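PDB 3EXA: tRNA dimethylallyltransferase from Bacillus halodurans, which probably transfers a dimethylallyl group from dimethylallyl diphosphate to the adenine beside the anticodon in tRNAs that read codons beginning with uridine. Local coordinates for residues Asn191-Gly196 and Ala306-Glu311; Lys25-Glu30 and Gly92-Leu97; Lys66-Ser71 and Tyr228-Arg233. One frame throughout, in Å; residues are numbered along the deposited sequence.

Contact 1: Asn191-Gly196 and Ala306-Glu311; sequences NLVMIG and AGKLEE
Val193 meets both Lys308 and Leu309, and its CG2 methyl does most of the touching. CG2 comes within 3.5 Å of Leu309 CD2, the two side chains crossing obliquely. On its other flank, the same Val193 CG2 lies 3.7 Å from Lys308 CD. CG1 of Val193 also reaches this lysine, 3.9 Å from Lys308 CD, so the valine fork rests against the middle of the aliphatic chain. Lys308 is fully extended beyond CG and slides past the valine in the opposite direction, its NZ ending near Met194. A water takes a hydrogen bond from Lys308 NZ (2.9 Å) and gives one to Met194 O (2.7 Å), linking the lysine to the strand backbone.

Asn191 forms the other end of the contact. Its CG stands anti to the backbone N (chi1 173°), and its ND2 makes a weak hydrogen bond of 3.4 Å to Leu309 O, with an N-H...O angle of 158°. The other branch of the amide, OD1, is buried with no polar partner in the model; it faces the methyl Leu309 CD2 at 3.8 Å.

Behind this layer, the strand is fixed from both sides. Backbone hydrogen bonds tie Asn191 and Val193 to strand 4-9, and Met194 to Thr285 of strand 284-288. Earlier in the same helix, Phe304 also packs on Val193, and Ile301 and Ile305 on Ile195. The short strand and helix segments run nearly antiparallel, at 157°, with their axes 8.5 Å apart. This is the α/β layering of a P-loop NTPase-type fold: a helix that follows the edge strand of the parallel sheet turns back and covers the neighbouring inner strand.

Contact 2: Lys25-Glu30 and Gly92-Leu97; sequences KRLNGE and GRLPFL
Gly29 and Leu94 pair in register where two adjacent parallel strands, 29-33 and 94-98, begin in the central sheet of the P-loop NTPase-type fold. Three backbone bonds join them: Leu94 N to Asn28 O (3.1 Å), Glu30 N to Leu94 O (3.0 Å) and Phe96 N to Glu30 O (2.8 Å). On the Leu94 face, Leu27 CD2 lies at the edge of the Phe96 ring, 3.8 Å from Phe96 CZ, and at the same 3.8 Å from Leu94 CD2. Gly29, with no side chain, brings its CA close against Leu94 O and the edge of that ring.

On the charged flank, Arg93 is bent at chi2 (-83°), which turns CD aside; its NH1 makes a salt bridge with Glu30 OE2, modelled short at 2.5 Å. The carboxylate meets the guanidinium at its edge, the planes 54° apart, while Glu30 OE1 pairs with Arg91. A leucine in place of Arg93 would probably leave Glu30 OE2 without this charged mate and the shared water without its NE donor. Asn28 crosses the arginine at about a right angle, and that water accepts from both Asn28 ND2 (3.2 Å) and Arg93 NE (3.1 Å).

Contact 3: Lys66-Ser71 and Tyr228-Arg233; sequences KDPSES and YDRGIR
Asp67 and Arg230 reach toward each other tip to tip in a long salt bridge, with 3.6 Å between Asp67 OD2 and Arg230 NH1. The carboxylate oxygen comes in at the guanidinium edge, the two planes turned 67° apart, and no hydrogen bond spans the segments. Arg230 is bent at chi3 (-68°), which turns NE out of the line of the chain.

Van der Waals contacts surround the guanidinium. Pro68 CG lies 3.5 Å from Arg230 NH1, and Ile232 CD1 covers one guanidinium face near its rim. The same methyl, Ile232 CD1, makes a carbon-carbon touch with Ser69 CB at 3.9 Å.

Hydrogen bonds within 66-71 set the carboxylate. Asp67 OD1 accepts from Ser69 N (2.7 Å), an Asx turn, and from Ser69 OG (2.6 Å). The two donors arrive from opposite faces of the carboxylate plane, which should hold its rotation. Asp67 N in turn gives a 2.7 Å bond to Glu70 OE2, bracing the type I turn from Asp67 to Glu70.

In the fold, this turn lies between strand 60-61 and helix 74-90. It meets the Schellman motif at Gly231 that ends helix 220-229, and helix 244-251 is bound alongside through Ile232 O and Tyr247 OH.

Contacts 1 and 2 are parts of one core, their centres 12 Å apart on the same parallel sheet. Strand 4-9 runs between their strands, and helix 294-317 bridges them: Leu309 CD1 touches Leu94 CD2 at 3.8 Å, while His302 and Ile305 reach Leu27. Contact 2 lies near the predicted nucleotide- and substrate-binding P-loop, the Phe96 side chain being about 10 Å from that of Lys16, one of its residues. Contact 3 stands apart, its centre 39 Å from that of contact 1 and 33 Å from that of contact 2. Even the nearest atoms of contacts 2 and 3 are about 15 Å apart.

Contact 1: Asn191-Gly196 and Ala306-Glu311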
ATOM      1  N   ASN A 191     -19.663 -16.654 -20.093  1.00 17.92           N
ATOM      2  CA  ASN A 191     -19.850 -17.710 -21.086  1.00 26.15           C
ATOM      3  C   ASN A 191     -19.249 -16.953 -22.261  1.00 21.29           C
ATOM      4  O   ASN A 191     -19.965 -16.316 -23.038  1.00 23.06           O
ATOM      5  CB  ASN A 191     -21.345 -17.969 -21.337  1.00 27.14           C
ATOM      6  CG  ASN A 191     -21.593 -18.947 -22.477  1.00 25.49           C
ATOM      7  OD1 ASN A 191     -20.699 -19.225 -23.284  1.00 22.32           O
ATOM      8  ND2 ASN A 191     -22.817 -19.457 -22.560  1.00 19.77           N
ATOM      9  N   LEU A 192     -17.926 -16.987 -22.349  1.00 23.72           N
ATOM     10  CA  LEU A 192     -17.220 -16.257 -23.380  1.00 16.53           C
ATOM     11  C   LEU A 192     -16.852 -17.022 -24.641  1.00 21.69           C
ATOM     12  O   LEU A 192     -16.503 -18.207 -24.609  1.00 20.09           O
ATOM     13  CB  LEU A 192     -15.960 -15.618 -22.782  1.00 19.93           C
ATOM     14  CG  LEU A 192     -15.075 -14.722 -23.672  1.00 25.54           C
ATOM     15  CD1 LEU A 192     -14.317 -13.755 -22.806  1.00 20.26           C
ATOM     16  CD2 LEU A 192     -14.103 -15.569 -24.487  1.00 31.03           C
ATOM     17  N   VAL A 193     -16.967 -16.302 -25.754  1.00 21.52           N
ATOM     18  CA  VAL A 193     -16.620 -16.770 -27.081  1.00 18.37           C
ATOM     19  C   VAL A 193     -15.741 -15.640 -27.625  1.00 20.97           C
ATOM     20  O   VAL A 193     -16.180 -14.493 -27.781  1.00 25.36           O
ATOM     21  CB  VAL A 193     -17.863 -16.957 -27.981  1.00 21.31           C
ATOM     22  CG1 VAL A 193     -17.433 -17.326 -29.394  1.00 20.35           C
ATOM     23  CG2 VAL A 193     -18.751 -18.060 -27.416  1.00 19.46           C
HETATM   24  N   MSE A 194     -14.480 -15.968 -27.869  1.00 20.08           N
HETATM   25  CA  MSE A 194     -13.520 -15.004 -28.359  1.00 18.81           C
HETATM   26  C   MSE A 194     -13.077 -15.376 -29.768  1.00 16.61           C
HETATM   27  O   MSE A 194     -12.598 -16.484 -29.998  1.00 20.57           O
HETATM   28  CB  MSE A 194     -12.317 -14.989 -27.422  1.00 11.96           C
HETATM   29  CG  MSE A 194     -11.599 -13.666 -27.358  1.00 36.83           C
HETATM   30 SE   MSE A 194     -10.337 -13.590 -25.891  1.00 54.64          SE
HETATM   31  CE  MSE A 194      -8.904 -12.678 -26.809  1.00 55.76           C
ATOM     32  N   ILE A 195     -13.244 -14.459 -30.712  1.00 16.88           N
ATOM     33  CA  ILE A 195     -12.836 -14.715 -32.091  1.00 17.52           C
ATOM     34  C   ILE A 195     -11.773 -13.702 -32.479  1.00 16.25           C
ATOM     35  O   ILE A 195     -11.777 -12.577 -31.988  1.00 19.45           O
ATOM     36  CB  ILE A 195     -14.016 -14.566 -33.081  1.00 21.56           C
ATOM     37  CG1 ILE A 195     -14.599 -13.162 -32.967  1.00 23.79           C
ATOM     38  CG2 ILE A 195     -15.092 -15.624 -32.800  1.00 21.92           C
ATOM     39  CD1 ILE A 195     -15.651 -12.852 -33.987  1.00 28.70           C
ATOM     40  N   GLY A 196     -10.861 -14.093 -33.359  1.00 22.78           N
ATOM     41  CA  GLY A 196      -9.825 -13.169 -33.781  1.00 19.23           C
ATOM     42  C   GLY A 196      -9.818 -13.020 -35.288  1.00 19.23           C
ATOM     43  O   GLY A 196      -9.999 -14.000 -36.010  1.00 21.94           O
ATOM     44  N   ALA A 306     -22.787 -18.185 -32.648  1.00 18.57           N
ATOM     45  CA  ALA A 306     -24.117 -18.573 -32.195  1.00 20.86           C
ATOM     46  C   ALA A 306     -24.115 -19.999 -31.647  1.00 23.21           C
ATOM     47  O   ALA A 306     -24.719 -20.268 -30.610  1.00 19.17           O
ATOM     48  CB  ALA A 306     -25.129 -18.454 -33.344  1.00 18.03           C
ATOM     49  N   GLY A 307     -23.429 -20.909 -32.340  1.00 28.40           N
ATOM     50  CA  GLY A 307     -23.366 -22.289 -31.889  1.00 15.22           C
ATOM     51  C   GLY A 307     -22.642 -22.465 -30.566  1.00 19.91           C
ATOM     52  O   GLY A 307     -23.202 -23.029 -29.626  1.00 21.12           O
ATOM     53  N   LYS A 308     -21.408 -21.974 -30.472  1.00 22.60           N
ATOM     54  CA  LYS A 308     -20.633 -22.124 -29.237  1.00 26.26           C
ATOM     55  C   LYS A 308     -21.359 -21.538 -28.031  1.00 25.51           C
ATOM     56  O   LYS A 308     -21.325 -22.121 -26.950  1.00 31.27           O
ATOM     57  CB  LYS A 308     -19.249 -21.480 -29.373  1.00 20.75           C
ATOM     58  CG  LYS A 308     -18.273 -21.836 -28.250  1.00 15.94           C
ATOM     59  CD  LYS A 308     -16.942 -21.110 -28.442  1.00 43.31           C
ATOM     60  CE  LYS A 308     -15.917 -21.419 -27.338  1.00 42.89           C
ATOM     61  NZ  LYS A 308     -14.625 -20.692 -27.548  1.00 32.72           N
ATOM     62  N   LEU A 309     -22.015 -20.393 -28.202  1.00 30.64           N
ATOM     63  CA  LEU A 309     -22.747 -19.794 -27.087  1.00 25.23           C
ATOM     64  C   LEU A 309     -23.837 -20.739 -26.589  1.00 24.66           C
ATOM     65  O   LEU A 309     -24.029 -20.892 -25.384  1.00 26.67           O
ATOM     66  CB  LEU A 309     -23.376 -18.462 -27.499  1.00 25.25           C
ATOM     67  CG  LEU A 309     -22.428 -17.264 -27.558  1.00 23.59           C
ATOM     68  CD1 LEU A 309     -23.172 -16.057 -28.106  1.00 20.41           C
ATOM     69  CD2 LEU A 309     -21.883 -16.987 -26.165  1.00 19.61           C
ATOM     70  N   GLU A 310     -24.538 -21.374 -27.524  1.00 25.05           N
ATOM     71  CA  GLU A 310     -25.612 -22.303 -27.188  1.00 23.60           C
ATOM     72  C   GLU A 310     -25.134 -23.609 -26.575  1.00 21.99           C
ATOM     73  O   GLU A 310     -25.764 -24.120 -25.655  1.00 20.59           O
ATOM     74  CB  GLU A 310     -26.446 -22.646 -28.419  1.00 25.21           C
ATOM     75  CG  GLU A 310     -27.627 -23.548 -28.101  1.00 24.83           C
ATOM     76  CD  GLU A 310     -28.614 -22.877 -27.165  1.00 36.86           C
ATOM     77  OE1 GLU A 310     -29.633 -23.509 -26.802  1.00 38.51           O
ATOM     78  OE2 GLU A 310     -28.366 -21.710 -26.792  1.00 37.06           O
ATOM     79  N   GLU A 311     -24.047 -24.174 -27.089  1.00 20.35           N
ATOM     80  CA  GLU A 311     -23.574 -25.422 -26.518  1.00 25.74           C
ATOM     81  C   GLU A 311     -22.961 -25.194 -25.137  1.00 24.17           C
ATOM     82  O   GLU A 311     -22.983 -26.093 -24.294  1.00 26.49           O
ATOM     83  CB  GLU A 311     -22.561 -26.108 -27.436  1.00 30.53           C
ATOM     84  CG  GLU A 311     -21.197 -25.488 -27.401  1.00 34.13           C
ATOM     85  CD  GLU A 311     -20.177 -26.312 -28.154  1.00 29.55           C
ATOM     86  OE1 GLU A 311     -20.099 -27.531 -27.903  1.00 26.61           O
ATOM     87  OE2 GLU A 311     -19.450 -25.738 -28.989  1.00 36.73           O
TER
HETATM   88  O   HOH W   1     -13.532 -18.994 -29.649  1.00 11.29           O

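Contact 2: Lys25-Glu30 and Gly92-Leu97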
ATOM      1  N   LYS A  25     -26.163  -7.375 -35.227  1.00 26.69           N
ATOM      2  CA  LYS A  25     -27.480  -7.167 -35.811  1.00 29.52           C
ATOM      3  C   LYS A  25     -28.320  -8.434 -35.738  1.00 33.73           C
ATOM      4  O   LYS A  25     -29.440  -8.427 -35.224  1.00 36.83           O
ATOM      5  CB  LYS A  25     -27.348  -6.720 -37.266  1.00 28.98           C
ATOM      6  CG  LYS A  25     -26.895  -5.286 -37.438  1.00 22.94           C
ATOM      7  CD  LYS A  25     -26.638  -4.989 -38.901  1.00 30.60           C
ATOM      8  CE  LYS A  25     -26.316  -3.523 -39.121  1.00 35.33           C
ATOM      9  NZ  LYS A  25     -27.496  -2.654 -38.835  1.00 38.78           N
ATOM     10  N   ARG A  26     -27.780  -9.530 -36.248  1.00 33.68           N
ATOM     11  CA  ARG A  26     -28.516 -10.785 -36.229  1.00 34.72           C
ATOM     12  C   ARG A  26     -28.373 -11.528 -34.903  1.00 32.54           C
ATOM     13  O   ARG A  26     -28.864 -12.643 -34.756  1.00 35.50           O
ATOM     14  CB  ARG A  26     -28.056 -11.668 -37.388  1.00 42.58           C
ATOM     15  CG  ARG A  26     -26.561 -11.833 -37.455  1.00 42.23           C
ATOM     16  CD  ARG A  26     -26.054 -11.791 -38.894  1.00 54.53           C
ATOM     17  NE  ARG A  26     -26.223 -13.039 -39.637  1.00 51.10           N
ATOM     18  CZ  ARG A  26     -25.633 -13.279 -40.806  1.00 54.78           C
ATOM     19  NH1 ARG A  26     -25.817 -14.435 -41.439  1.00 46.92           N
ATOM     20  NH2 ARG A  26     -24.846 -12.352 -41.340  1.00 43.50           N
ATOM     21  N   LEU A  27     -27.720 -10.903 -33.930  1.00 30.32           N
ATOM     22  CA  LEU A  27     -27.531 -11.525 -32.632  1.00 22.57           C
ATOM     23  C   LEU A  27     -28.055 -10.606 -31.537  1.00 23.79           C
ATOM     24  O   LEU A  27     -27.760 -10.803 -30.360  1.00 25.66           O
ATOM     25  CB  LEU A  27     -26.046 -11.814 -32.413  1.00 26.37           C
ATOM     26  CG  LEU A  27     -25.619 -13.266 -32.138  1.00 31.32           C
ATOM     27  CD1 LEU A  27     -26.217 -14.201 -33.167  1.00 32.37           C
ATOM     28  CD2 LEU A  27     -24.104 -13.356 -32.166  1.00 24.81           C
ATOM     29  N   ASN A  28     -28.833  -9.604 -31.944  1.00 24.14           N
ATOM     30  CA  ASN A  28     -29.422  -8.610 -31.039  1.00 26.54           C
ATOM     31  C   ASN A  28     -28.455  -8.205 -29.928  1.00 22.32           C
ATOM     32  O   ASN A  28     -28.751  -8.413 -28.758  1.00 31.14           O
ATOM     33  CB  ASN A  28     -30.724  -9.168 -30.422  1.00 29.19           C
ATOM     34  CG  ASN A  28     -31.504  -8.121 -29.621  1.00 31.78           C
ATOM     35  OD1 ASN A  28     -31.734  -7.003 -30.088  1.00 35.13           O
ATOM     36  ND2 ASN A  28     -31.931  -8.493 -28.420  1.00 28.49           N
ATOM     37  N   GLY A  29     -27.314  -7.616 -30.281  1.00 17.81           N
ATOM     38  CA  GLY A  29     -26.357  -7.234 -29.257  1.00 19.88           C
ATOM     39  C   GLY A  29     -25.932  -5.775 -29.229  1.00 23.83           C
ATOM     40  O   GLY A  29     -26.304  -5.001 -30.108  1.00 19.20           O
ATOM     41  N   GLU A  30     -25.171  -5.390 -28.204  1.00 15.04           N
ATOM     42  CA  GLU A  30     -24.680  -4.020 -28.090  1.00 20.17           C
ATOM     43  C   GLU A  30     -23.161  -4.082 -28.058  1.00 22.63           C
ATOM     44  O   GLU A  30     -22.601  -5.080 -27.610  1.00 28.64           O
ATOM     45  CB  GLU A  30     -25.199  -3.359 -26.820  1.00 19.10           C
ATOM     46  CG  GLU A  30     -26.690  -3.493 -26.638  1.00 23.84           C
ATOM     47  CD  GLU A  30     -27.235  -2.503 -25.632  1.00 27.81           C
ATOM     48  OE1 GLU A  30     -26.493  -2.115 -24.707  1.00 29.51           O
ATOM     49  OE2 GLU A  30     -28.411  -2.109 -25.763  1.00 31.61           O
ATOM     50  N   GLY A  92     -31.803  -7.831 -22.300  1.00 25.46           N
ATOM     51  CA  GLY A  92     -32.019  -9.023 -23.102  1.00 20.89           C
ATOM     52  C   GLY A  92     -31.196  -9.012 -24.378  1.00 29.58           C
ATOM     53  O   GLY A  92     -31.557  -9.648 -25.363  1.00 32.10           O
ATOM     54  N   ARG A  93     -30.085  -8.282 -24.347  1.00 29.69           N
ATOM     55  CA  ARG A  93     -29.190  -8.159 -25.486  1.00 25.96           C
ATOM     56  C   ARG A  93     -27.887  -8.881 -25.196  1.00 21.99           C
ATOM     57  O   ARG A  93     -27.577  -9.189 -24.042  1.00 15.70           O
ATOM     58  CB  ARG A  93     -28.868  -6.689 -25.736  1.00 33.44           C
ATOM     59  CG  ARG A  93     -30.070  -5.802 -25.889  1.00 29.24           C
ATOM     60  CD  ARG A  93     -30.587  -5.868 -27.292  1.00 39.17           C
ATOM     61  NE  ARG A  93     -31.609  -4.862 -27.533  1.00 45.40           N
ATOM     62  CZ  ARG A  93     -31.385  -3.551 -27.539  1.00 45.34           C
ATOM     63  NH1 ARG A  93     -30.167  -3.084 -27.312  1.00 49.73           N
ATOM     64  NH2 ARG A  93     -32.378  -2.704 -27.789  1.00 49.21           N
ATOM     65  N   LEU A  94     -27.112  -9.123 -26.249  1.00 14.89           N
ATOM     66  CA  LEU A  94     -25.827  -9.793 -26.114  1.00 13.91           C
ATOM     67  C   LEU A  94     -24.676  -8.785 -26.178  1.00 19.27           C
ATOM     68  O   LEU A  94     -24.493  -8.098 -27.187  1.00 21.47           O
ATOM     69  CB  LEU A  94     -25.670 -10.833 -27.223  1.00 15.76           C
ATOM     70  CG  LEU A  94     -24.315 -11.528 -27.301  1.00 10.25           C
ATOM     71  CD1 LEU A  94     -24.036 -12.267 -26.003  1.00  8.38           C
ATOM     72  CD2 LEU A  94     -24.321 -12.478 -28.471  1.00 13.21           C
ATOM     73  N   PRO A  95     -23.886  -8.686 -25.097  1.00 17.70           N
ATOM     74  CA  PRO A  95     -22.756  -7.754 -25.048  1.00 19.98           C
ATOM     75  C   PRO A  95     -21.558  -8.180 -25.892  1.00 18.27           C
ATOM     76  O   PRO A  95     -21.108  -9.326 -25.833  1.00 14.23           O
ATOM     77  CB  PRO A  95     -22.424  -7.701 -23.562  1.00 23.02           C
ATOM     78  CG  PRO A  95     -22.693  -9.099 -23.137  1.00 20.84           C
ATOM     79  CD  PRO A  95     -24.023  -9.393 -23.814  1.00 15.39           C
ATOM     80  N   PHE A  96     -21.051  -7.224 -26.665  1.00 17.51           N
ATOM     81  CA  PHE A  96     -19.913  -7.412 -27.561  1.00 15.38           C
ATOM     82  C   PHE A  96     -18.718  -6.528 -27.152  1.00 17.17           C
ATOM     83  O   PHE A  96     -18.835  -5.303 -27.093  1.00 13.17           O
ATOM     84  CB  PHE A  96     -20.337  -7.048 -28.997  1.00 23.10           C
ATOM     85  CG  PHE A  96     -20.964  -8.183 -29.776  1.00 21.11           C
ATOM     86  CD1 PHE A  96     -20.191  -8.958 -30.643  1.00 25.59           C
ATOM     87  CD2 PHE A  96     -22.323  -8.462 -29.664  1.00 18.77           C
ATOM     88  CE1 PHE A  96     -20.759 -10.001 -31.388  1.00 24.20           C
ATOM     89  CE2 PHE A  96     -22.899  -9.501 -30.404  1.00 25.43           C
ATOM     90  CZ  PHE A  96     -22.112 -10.272 -31.271  1.00 19.70           C
ATOM     91  N   LEU A  97     -17.581  -7.153 -26.860  1.00 14.11           N
ATOM     92  CA  LEU A  97     -16.371  -6.423 -26.510  1.00 14.07           C
ATOM     93  C   LEU A  97     -15.533  -6.449 -27.782  1.00 19.40           C
ATOM     94  O   LEU A  97     -14.999  -7.502 -28.171  1.00 13.12           O
ATOM     95  CB  LEU A  97     -15.620  -7.111 -25.363  1.00 17.55           C
ATOM     96  CG  LEU A  97     -14.374  -6.408 -24.799  1.00 11.86           C
ATOM     97  CD1 LEU A  97     -14.738  -5.052 -24.244  1.00  7.35           C
ATOM     98  CD2 LEU A  97     -13.768  -7.257 -23.711  1.00 22.65           C
TER
HETATM   99  O   HOH W   2     -34.260  -6.373 -28.075  1.00 14.05           O

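Contact 3: Lys66-Ser71 and Tyr228-Arg233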
ATOM      1  N   LYS A  66     -14.283  10.728 -21.995  1.00 25.32           N
ATOM      2  CA  LYS A  66     -13.195  11.359 -21.250  1.00 27.97           C
ATOM      3  C   LYS A  66     -12.492  12.465 -22.032  1.00 29.03           C
ATOM      4  O   LYS A  66     -12.153  12.288 -23.200  1.00 37.18           O
ATOM      5  CB  LYS A  66     -12.161  10.303 -20.849  1.00 25.16           C
ATOM      6  CG  LYS A  66     -12.563   9.428 -19.681  1.00 19.29           C
ATOM      7  CD  LYS A  66     -12.266  10.122 -18.375  1.00 23.22           C
ATOM      8  CE  LYS A  66     -12.577   9.229 -17.202  1.00 27.90           C
ATOM      9  NZ  LYS A  66     -12.187   9.910 -15.944  1.00 34.60           N
ATOM     10  N   ASP A  67     -12.274  13.603 -21.384  1.00 26.66           N
ATOM     11  CA  ASP A  67     -11.588  14.733 -22.009  1.00 23.96           C
ATOM     12  C   ASP A  67     -10.123  14.348 -22.221  1.00 19.17           C
ATOM     13  O   ASP A  67      -9.516  13.739 -21.352  1.00 18.12           O
ATOM     14  CB  ASP A  67     -11.684  15.962 -21.102  1.00 25.56           C
ATOM     15  CG  ASP A  67     -10.826  17.112 -21.588  1.00 27.87           C
ATOM     16  OD1 ASP A  67      -9.626  17.146 -21.256  1.00 25.51           O
ATOM     17  OD2 ASP A  67     -11.354  17.977 -22.314  1.00 30.53           O
ATOM     18  N   PRO A  68      -9.532  14.716 -23.371  1.00 20.20           N
ATOM     19  CA  PRO A  68      -8.131  14.383 -23.666  1.00 21.59           C
ATOM     20  C   PRO A  68      -7.091  14.724 -22.606  1.00 22.76           C
ATOM     21  O   PRO A  68      -5.954  14.263 -22.693  1.00 21.70           O
ATOM     22  CB  PRO A  68      -7.867  15.077 -25.009  1.00 16.77           C
ATOM     23  CG  PRO A  68      -8.926  16.147 -25.084  1.00 27.07           C
ATOM     24  CD  PRO A  68     -10.130  15.504 -24.463  1.00 22.30           C
ATOM     25  N   SER A  69      -7.474  15.507 -21.598  1.00 23.36           N
ATOM     26  CA  SER A  69      -6.537  15.852 -20.528  1.00 20.95           C
ATOM     27  C   SER A  69      -6.605  14.830 -19.393  1.00 22.65           C
ATOM     28  O   SER A  69      -5.696  14.752 -18.565  1.00 22.92           O
ATOM     29  CB  SER A  69      -6.835  17.250 -19.969  1.00 22.11           C
ATOM     30  OG  SER A  69      -8.038  17.263 -19.222  1.00 26.44           O
ATOM     31  N   GLU A  70      -7.683  14.048 -19.361  1.00 21.42           N
ATOM     32  CA  GLU A  70      -7.884  13.037 -18.322  1.00 23.88           C
ATOM     33  C   GLU A  70      -7.210  11.717 -18.643  1.00 25.59           C
ATOM     34  O   GLU A  70      -6.893  11.428 -19.798  1.00 31.08           O
ATOM     35  CB  GLU A  70      -9.374  12.770 -18.116  1.00 23.28           C
ATOM     36  CG  GLU A  70     -10.228  14.016 -18.009  1.00 30.93           C
ATOM     37  CD  GLU A  70     -11.689  13.696 -17.741  1.00 40.45           C
ATOM     38  OE1 GLU A  70     -12.016  13.302 -16.599  1.00 45.69           O
ATOM     39  OE2 GLU A  70     -12.512  13.832 -18.673  1.00 33.76           O
ATOM     40  N   SER A  71      -7.004  10.906 -17.614  1.00 30.93           N
ATOM     41  CA  SER A  71      -6.387   9.598 -17.793  1.00 31.75           C
ATOM     42  C   SER A  71      -7.478   8.536 -17.736  1.00 31.07           C
ATOM     43  O   SER A  71      -8.522   8.743 -17.117  1.00 32.75           O
ATOM     44  CB  SER A  71      -5.377   9.329 -16.687  1.00 35.61           C
ATOM     45  OG  SER A  71      -6.048   9.133 -15.462  1.00 24.07           O
ATOM     46  N   TYR A 228      -2.501  20.440 -29.351  1.00 25.42           N
ATOM     47  CA  TYR A 228      -1.204  21.036 -29.068  1.00 24.91           C
ATOM     48  C   TYR A 228      -1.397  22.488 -28.650  1.00 21.29           C
ATOM     49  O   TYR A 228      -0.843  22.950 -27.650  1.00 17.87           O
ATOM     50  CB  TYR A 228      -0.356  20.984 -30.340  1.00 27.63           C
ATOM     51  CG  TYR A 228       1.114  21.242 -30.138  1.00 17.26           C
ATOM     52  CD1 TYR A 228       1.975  20.209 -29.761  1.00 20.95           C
ATOM     53  CD2 TYR A 228       1.655  22.505 -30.379  1.00 19.39           C
ATOM     54  CE1 TYR A 228       3.349  20.423 -29.639  1.00 17.84           C
ATOM     55  CE2 TYR A 228       3.020  22.737 -30.261  1.00 18.93           C
ATOM     56  CZ  TYR A 228       3.865  21.693 -29.893  1.00 21.85           C
ATOM     57  OH  TYR A 228       5.216  21.918 -29.787  1.00 13.81           O
ATOM     58  N   ASP A 229      -2.201  23.195 -29.431  1.00 19.88           N
ATOM     59  CA  ASP A 229      -2.479  24.597 -29.170  1.00 25.56           C
ATOM     60  C   ASP A 229      -3.205  24.826 -27.855  1.00 22.55           C
ATOM     61  O   ASP A 229      -3.021  25.861 -27.224  1.00 24.82           O
ATOM     62  CB  ASP A 229      -3.302  25.188 -30.310  1.00 31.55           C
ATOM     63  CG  ASP A 229      -2.772  26.523 -30.778  1.00 40.10           C
ATOM     64  OD1 ASP A 229      -3.437  27.154 -31.629  1.00 46.97           O
ATOM     65  OD2 ASP A 229      -1.692  26.940 -30.305  1.00 44.55           O
ATOM     66  N   ARG A 230      -4.041  23.884 -27.433  1.00 22.58           N
ATOM     67  CA  ARG A 230      -4.739  24.098 -26.177  1.00 23.12           C
ATOM     68  C   ARG A 230      -3.829  23.787 -25.006  1.00 22.62           C
ATOM     69  O   ARG A 230      -4.218  23.945 -23.851  1.00 23.39           O
ATOM     70  CB  ARG A 230      -6.029  23.273 -26.099  1.00 27.38           C
ATOM     71  CG  ARG A 230      -5.853  21.783 -26.254  1.00 44.29           C
ATOM     72  CD  ARG A 230      -7.144  21.038 -25.921  1.00 46.27           C
ATOM     73  NE  ARG A 230      -7.490  21.117 -24.499  1.00 47.41           N
ATOM     74  CZ  ARG A 230      -8.470  20.415 -23.934  1.00 42.09           C
ATOM     75  NH1 ARG A 230      -9.195  19.588 -24.672  1.00 45.35           N
ATOM     76  NH2 ARG A 230      -8.719  20.533 -22.637  1.00 36.90           N
ATOM     77  N   GLY A 231      -2.609  23.351 -25.306  1.00 15.24           N
ATOM     78  CA  GLY A 231      -1.656  23.055 -24.250  1.00 13.38           C
ATOM     79  C   GLY A 231      -1.607  21.638 -23.703  1.00 13.74           C
ATOM     80  O   GLY A 231      -1.050  21.427 -22.631  1.00 17.24           O
ATOM     81  N   ILE A 232      -2.176  20.666 -24.418  1.00 18.74           N
ATOM     82  CA  ILE A 232      -2.162  19.266 -23.964  1.00 15.69           C
ATOM     83  C   ILE A 232      -0.770  18.651 -24.207  1.00 23.48           C
ATOM     84  O   ILE A 232      -0.269  18.650 -25.333  1.00 12.26           O
ATOM     85  CB  ILE A 232      -3.219  18.410 -24.729  1.00 17.54           C
ATOM     86  CG1 ILE A 232      -4.642  18.917 -24.452  1.00 17.36           C
ATOM     87  CG2 ILE A 232      -3.117  16.966 -24.314  1.00 16.18           C
ATOM     88  CD1 ILE A 232      -5.049  18.883 -22.992  1.00 19.22           C
ATOM     89  N   ARG A 233      -0.137  18.123 -23.163  1.00 23.37           N
ATOM     90  CA  ARG A 233       1.183  17.530 -23.344  1.00 22.37           C
ATOM     91  C   ARG A 233       1.494  16.523 -22.263  1.00 21.50           C
ATOM     92  O   ARG A 233       1.033  16.653 -21.129  1.00 21.24           O
ATOM     93  CB  ARG A 233       2.262  18.626 -23.365  1.00 23.44           C
ATOM     94  CG  ARG A 233       3.691  18.132 -23.651  1.00 22.53           C
ATOM     95  CD  ARG A 233       4.702  19.288 -23.573  1.00 26.86           C
ATOM     96  NE  ARG A 233       5.415  19.472 -24.831  1.00 33.06           N
ATOM     97  CZ  ARG A 233       6.249  18.574 -25.343  1.00 31.06           C
ATOM     98  NH1 ARG A 233       6.854  18.805 -26.495  1.00 22.63           N
ATOM     99  NH2 ARG A 233       6.493  17.447 -24.687  1.00 42.53           N
TER